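Local structure of lipoprotein (Mycoplasma mycoides subsp. capri, 7ADK) at residues 789-794 with 806-811; 741-746 with 801-806. The protein probably acts as a serine peptidase of the chymotrypsin-like PA clan, in a mycoplasma family whose members include immunoglobulin-cleaving surface proteases. All blocks are in the same frame, centred on the assembly; numbering follows the deposited sequence.

Contact 1. Residues 789-794 with 806-811; sequences FRSDGY and GQYDLI
Ser-791 sets OG anti to its backbone N, while Tyr-808 holds CG in the crowded position between backbone N and carbonyl carbon (chi1 70°), and together these torsions lay the serine CB over one face of the tyrosine ring. Ser-791 CB sits 3.9 Å from the centroid of the Tyr-808 ring, a CH-pi contact offset toward the CE1 rim. On the backbone the two residues form the antiparallel hydrogen-bonded pair of the ladder: Ser-791 N reaches Tyr-808 O at 2.8 Å almost along the C=O axis, and Tyr-808 N returns to an in-plane lone pair of Ser-791 O. A further straight bond, Leu-810 N to Phe-789 O at 3.1 Å, carries the pairing beyond strand 807-809. The serine hydroxyl works twice. Ser-791 OG donates to Gly-806 O at 3.0 Å and accepts from Gly-793 N two residues on, which closes an ST turn. In the non-hydrogen-bonded pair of Arg-790 and Asp-809, both side chains start anti to N; the arginine runs extended to NE, then turns so that Arg-790 NH1 meets Asp-809 OD2 at 2.8 Å. OD2 lies in the guanidinium plane and uses its anti lone pair, with the two planes 75° apart. Near the other end, CD1 of Leu-810 comes to the edge of the Phe-789 ring, and CG1 of Ile-811 is 4.0 Å from Phe-789 CD1. Arg-790 NH1 also bonds Phe-853 O, and Phe-855 adds a cation-pi contact. Asp-809 OD1 accepts from Ile-811 N, an Asx turn, and from Tyr-812 N. With two N-H groups on one oxygen and an arginine on the other, the Asp-809 carboxylate should be favoured in its ionised form and fixed in rotation, tying the salt bridge to the turn that follows.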
loop_
_atom_site.group_PDB
_atom_site.type_symbol
_atom_site.label_atom_id
_atom_site.label_comp_id
_atom_site.label_asym_id
_atom_site.label_seq_id
_atom_site.Cartn_x
_atom_site.Cartn_y
_atom_site.Cartn_z
ATOM N N PHE B 789 16.085 24.509 15.843
ATOM C CA PHE B 789 16.578 24.463 17.229
ATOM C C PHE B 789 17.373 25.708 17.642
ATOM O O PHE B 789 17.393 26.094 18.808
ATOM C CB PHE B 789 17.519 23.263 17.410
ATOM C CG PHE B 789 16.964 21.906 17.066
ATOM C CD1 PHE B 789 16.087 21.256 17.945
ATOM C CD2 PHE B 789 17.341 21.282 15.873
ATOM C CE1 PHE B 789 15.628 19.970 17.643
ATOM C CE2 PHE B 789 16.848 20.010 15.558
ATOM C CZ PHE B 789 16.018 19.342 16.457
ATOM N N ARG B 790 18.080 26.288 16.676
ATOM C CA ARG B 790 19.018 27.386 16.839
ATOM C C ARG B 790 18.630 28.524 15.913
ATOM O O ARG B 790 18.248 28.299 14.772
ATOM C CB ARG B 790 20.427 26.860 16.574
ATOM C CG ARG B 790 21.506 27.856 16.955
ATOM C CD ARG B 790 22.885 27.278 16.743
ATOM N NE ARG B 790 23.935 28.276 16.938
ATOM C CZ ARG B 790 24.537 28.591 18.059
ATOM N NH1 ARG B 790 24.243 28.058 19.199
ATOM N NH2 ARG B 790 25.490 29.459 18.059
ATOM N N SER B 791 18.749 29.741 16.406
ATOM C CA SER B 791 18.587 30.973 15.655
ATOM C C SER B 791 19.703 31.934 16.032
ATOM O O SER B 791 19.937 32.220 17.199
ATOM C CB SER B 791 17.214 31.588 15.898
ATOM O OG SER B 791 17.087 32.848 15.313
ATOM N N ASP B 792 20.349 32.481 15.019
ATOM C CA ASP B 792 21.289 33.594 15.098
ATOM C C ASP B 792 20.603 34.942 15.386
ATOM O O ASP B 792 21.257 35.954 15.633
ATOM C CB ASP B 792 21.980 33.626 13.743
ATOM C CG ASP B 792 23.210 34.512 13.632
ATOM O OD1 ASP B 792 23.501 34.959 12.498
ATOM O OD2 ASP B 792 23.915 34.687 14.642
ATOM N N GLY B 793 19.271 34.952 15.343
ATOM C CA GLY B 793 18.441 36.133 15.304
ATOM C C GLY B 793 18.469 36.785 13.933
ATOM O O GLY B 793 19.218 36.399 13.045
ATOM N N TYR B 794 17.625 37.791 13.767
ATOM C CA TYR B 794 17.548 38.635 12.587
ATOM C C TYR B 794 17.021 39.999 13.012
ATOM O O TYR B 794 16.156 40.072 13.894
ATOM C CB TYR B 794 16.650 38.008 11.519
ATOM C CG TYR B 794 16.831 38.644 10.161
ATOM C CD1 TYR B 794 17.835 38.170 9.305
ATOM C CD2 TYR B 794 16.004 39.711 9.752
ATOM C CE1 TYR B 794 18.002 38.736 8.032
ATOM C CE2 TYR B 794 16.196 40.308 8.496
ATOM C CZ TYR B 794 17.190 39.815 7.627
ATOM O OH TYR B 794 17.404 40.385 6.419
ATOM N N GLY B 806 14.881 37.265 17.267
ATOM C CA GLY B 806 15.425 36.712 18.502
ATOM C C GLY B 806 16.500 35.658 18.272
ATOM O O GLY B 806 16.323 34.713 17.504
ATOM N N GLN B 807 17.614 35.788 18.988
ATOM C CA GLN B 807 18.731 34.848 18.945
ATOM C C GLN B 807 18.657 33.879 20.126
ATOM O O GLN B 807 18.651 34.286 21.288
ATOM C CB GLN B 807 20.030 35.653 18.947
ATOM C CG GLN B 807 21.276 34.768 18.906
ATOM C CD GLN B 807 22.497 35.543 19.327
ATOM O OE1 GLN B 807 22.857 35.544 20.489
ATOM N NE2 GLN B 807 23.144 36.253 18.440
ATOM N N TYR B 808 18.624 32.586 19.832
ATOM C CA TYR B 808 18.390 31.544 20.814
ATOM C C TYR B 808 18.967 30.199 20.373
ATOM O O TYR B 808 19.080 29.908 19.190
ATOM C CB TYR B 808 16.880 31.447 21.110
ATOM C CG TYR B 808 15.994 30.894 20.012
ATOM C CD1 TYR B 808 15.315 31.753 19.134
ATOM C CD2 TYR B 808 15.807 29.507 19.906
ATOM C CE1 TYR B 808 14.486 31.226 18.133
ATOM C CE2 TYR B 808 14.992 28.979 18.901
ATOM C CZ TYR B 808 14.341 29.833 18.001
ATOM O OH TYR B 808 13.605 29.324 16.983
ATOM N N ASP B 809 19.268 29.341 21.336
ATOM C CA ASP B 809 19.497 27.920 21.118
ATOM C C ASP B 809 18.757 27.144 22.207
ATOM O O ASP B 809 19.034 27.325 23.390
ATOM C CB ASP B 809 21.003 27.663 21.084
ATOM C CG ASP B 809 21.379 26.231 20.712
ATOM O OD1 ASP B 809 20.632 25.296 21.068
ATOM O OD2 ASP B 809 22.444 26.068 20.080
ATOM N N LEU B 810 17.775 26.331 21.831
ATOM C CA LEU B 810 16.937 25.592 22.779
ATOM C C LEU B 810 17.456 24.183 23.120
ATOM O O LEU B 810 16.843 23.486 23.920
ATOM C CB LEU B 810 15.431 25.744 22.468
ATOM C CG LEU B 810 14.932 25.552 21.037
ATOM C CD1 LEU B 810 15.115 24.114 20.613
ATOM C CD2 LEU B 810 13.473 25.943 20.929
ATOM N N ILE B 811 18.651 23.819 22.646
ATOM C CA ILE B 811 19.424 22.652 23.094
ATOM C C ILE B 811 20.569 23.083 24.030
ATOM O O ILE B 811 20.731 22.507 25.100
ATOM C CB ILE B 811 19.927 21.845 21.877
ATOM C CG1 ILE B 811 18.782 21.377 20.960
ATOM C CG2 ILE B 811 20.811 20.664 22.280
ATOM C CD1 ILE B 811 17.858 20.319 21.525
#

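Contact 2. Residues 741-746 with 801-806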
loop_
_atom_site.group_PDB
_atom_site.type_symbol
_atom_site.label_atom_id
_atom_site.label_comp_id
_atom_site.label_asym_id
_atom_site.label_seq_id
_atom_site.Cartn_x
_atom_site.Cartn_y
_atom_site.Cartn_z
ATOM N N PHE B 741 1.073 31.291 21.159
ATOM C CA PHE B 741 1.306 31.473 19.721
ATOM C C PHE B 741 2.575 30.750 19.250
ATOM O O PHE B 741 3.580 30.713 19.952
ATOM C CB PHE B 741 1.454 32.952 19.385
ATOM C CG PHE B 741 0.207 33.766 19.605
ATOM C CD1 PHE B 741 -0.843 33.687 18.684
ATOM C CD2 PHE B 741 0.086 34.580 20.743
ATOM C CE1 PHE B 741 -2.009 34.439 18.881
ATOM C CE2 PHE B 741 -1.075 35.333 20.934
ATOM C CZ PHE B 741 -2.117 35.273 20.000
ATOM N N ASN B 742 2.584 30.267 18.010
ATOM C CA ASN B 742 3.780 29.728 17.369
ATOM C C ASN B 742 4.818 30.839 17.093
ATOM O O ASN B 742 4.509 31.893 16.540
ATOM C CB ASN B 742 3.383 29.010 16.073
ATOM C CG ASN B 742 3.092 27.534 16.225
ATOM O OD1 ASN B 742 3.910 26.696 15.889
ATOM N ND2 ASN B 742 1.927 27.148 16.671
ATOM N N TYR B 743 6.072 30.587 17.448
ATOM C CA TYR B 743 7.204 31.501 17.392
ATOM C C TYR B 743 8.524 30.799 17.023
ATOM O O TYR B 743 8.695 29.599 17.239
ATOM C CB TYR B 743 7.310 32.193 18.758
ATOM C CG TYR B 743 8.519 33.088 18.893
ATOM C CD1 TYR B 743 8.527 34.373 18.332
ATOM C CD2 TYR B 743 9.686 32.594 19.489
ATOM C CE1 TYR B 743 9.682 35.164 18.369
ATOM C CE2 TYR B 743 10.848 33.369 19.510
ATOM C CZ TYR B 743 10.842 34.665 18.970
ATOM O OH TYR B 743 11.940 35.439 19.093
ATOM N N GLY B 744 9.491 31.552 16.507
ATOM C CA GLY B 744 10.863 31.122 16.235
ATOM C C GLY B 744 11.232 31.097 14.754
ATOM O O GLY B 744 10.411 31.404 13.890
ATOM N N LEU B 745 12.486 30.754 14.459
ATOM C CA LEU B 745 12.951 30.516 13.094
ATOM C C LEU B 745 12.389 29.181 12.604
ATOM O O LEU B 745 12.472 28.185 13.323
ATOM C CB LEU B 745 14.488 30.549 13.069
ATOM C CG LEU B 745 15.135 30.197 11.716
ATOM C CD1 LEU B 745 14.795 31.205 10.638
ATOM C CD2 LEU B 745 16.647 30.164 11.859
ATOM N N GLU B 746 11.849 29.131 11.395
ATOM C CA GLU B 746 11.269 27.919 10.829
ATOM C C GLU B 746 11.598 27.719 9.347
ATOM O O GLU B 746 11.956 28.648 8.628
ATOM C CB GLU B 746 9.756 27.845 11.087
ATOM C CG GLU B 746 9.408 27.773 12.574
ATOM C CD GLU B 746 7.988 27.305 12.901
ATOM O OE1 GLU B 746 7.158 27.098 12.000
ATOM O OE2 GLU B 746 7.669 27.185 14.100
ATOM N N GLY B 801 8.704 47.770 14.214
ATOM C CA GLY B 801 8.777 48.507 15.473
ATOM C C GLY B 801 9.938 48.054 16.345
ATOM O O GLY B 801 11.087 48.088 15.916
ATOM N N ASP B 802 9.660 47.630 17.577
ATOM C CA ASP B 802 10.668 47.084 18.506
ATOM C C ASP B 802 10.940 45.570 18.293
ATOM O O ASP B 802 11.754 44.966 18.995
ATOM C CB ASP B 802 10.237 47.387 19.950
ATOM C CG ASP B 802 11.342 47.187 20.996
ATOM O OD1 ASP B 802 12.525 47.474 20.705
ATOM O OD2 ASP B 802 11.027 46.795 22.142
ATOM N N TYR B 803 10.273 44.927 17.331
ATOM C CA TYR B 803 10.362 43.485 17.075
ATOM C C TYR B 803 11.650 43.043 16.357
ATOM O O TYR B 803 12.169 43.710 15.463
ATOM C CB TYR B 803 9.148 43.035 16.276
ATOM C CG TYR B 803 9.115 41.550 15.987
ATOM C CD1 TYR B 803 8.811 40.656 17.024
ATOM C CD2 TYR B 803 9.445 41.065 14.701
ATOM C CE1 TYR B 803 8.879 39.274 16.794
ATOM C CE2 TYR B 803 9.498 39.686 14.472
ATOM C CZ TYR B 803 9.240 38.788 15.524
ATOM O OH TYR B 803 9.345 37.455 15.328
ATOM N N LYS B 804 12.107 41.833 16.694
ATOM C CA LYS B 804 13.269 41.126 16.152
ATOM C C LYS B 804 13.018 39.614 16.183
ATOM O O LYS B 804 12.259 39.150 17.021
ATOM C CB LYS B 804 14.525 41.558 16.923
ATOM C CG LYS B 804 14.455 41.482 18.464
ATOM C CD LYS B 804 15.471 42.430 19.114
ATOM C CE LYS B 804 15.016 43.900 19.029
ATOM N NZ LYS B 804 16.121 44.860 19.231
ATOM N N LEU B 805 13.653 38.840 15.299
ATOM C CA LEU B 805 13.453 37.378 15.254
ATOM C C LEU B 805 13.918 36.692 16.553
ATOM O O LEU B 805 13.381 35.656 16.929
ATOM C CB LEU B 805 14.123 36.784 13.997
ATOM C CG LEU B 805 14.320 35.249 13.980
ATOM C CD1 LEU B 805 13.014 34.472 13.986
ATOM C CD2 LEU B 805 15.079 34.827 12.740
ATOM N N GLY B 806 14.881 37.265 17.267
ATOM C CA GLY B 806 15.425 36.712 18.502
ATOM C C GLY B 806 16.500 35.658 18.272
ATOM O O GLY B 806 16.323 34.713 17.504
#
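The backbones of 743-745 and 803-806 run 62° apart and come no nearer than 6.8 Å between the CA atoms of Gly-744 and Leu-805, so this is a meeting of side chains with a loop rather than strand pairing. Tyr-743, CG anti to the backbone N (chi1 175°), projects its ring across to the loop, and Tyr-743 OH comes to Leu-805 O at 2.6 Å. The hydroxyl is the donor, in a bond whose geometry is weak. Tyr-743 OH also lies 3.8 Å from Gly-806 CA, at a point where the loop chain turns with positive phi (83°). Tyr-803 also carries its CG anti to N, and the two tyrosines reach toward each other tip to tip: Tyr-803 OH stands 3.8 Å from Tyr-743 CE1, which lies at the edge of the Tyr-803 ring, near its plane. They do not stack, and the polar end of Tyr-803 is engaged by Asp-714 OD2. Leu-805 supplies the apolar half. Leu-805 CD1 rests 3.8 Å from Leu-745 N, where Gly-744 passes into the next residue; Leu-805 CD2 lies 4.2 Å from Leu-745 CD1, as the two leucine side chains cross obliquely. One loop residue thus offers its carbonyl oxygen to Tyr-743 and its isobutyl group to the peptide just beyond. The contact falls at the interruption in strand 737-747, where residues 743-744 leave regular strand geometry between 741-742 and 745-746. Helix 715-719 touches both tyrosines, through Phe-716 on Tyr-743 and Ile-717 on Tyr-803, and strand 535-537 adds Ile-536 against Tyr-743. Leu-745 packs on Ala-788 and Leu-805 on Ser-791, so strand 783-792 borders the leucine end.

Overall arrangement
Gly-806 belongs to both contacts, whose centres lie about 10 Å apart within one mixed sheet: its carbonyl serves contact 1 while its CA borders Tyr-743 in contact 2. Strands 737-747, 783-792 and 807-809 lie side by side in the sheet as antiparallel neighbours, with 783-792 in the middle, yet Tyr-808 reaches past that middle strand, Tyr-808 OH lying 3.1 Å from Leu-745 N, a probable hydrogen bond. A second probable hydrogen bond, Leu-805 N to Tyr-794 O, also 3.1 Å, holds the 801-806 loop to residue 794. This sheet is consistent with the second beta-barrel domain of PA-clan peptidases, and both contacts tie the 801-811 chain to its strands.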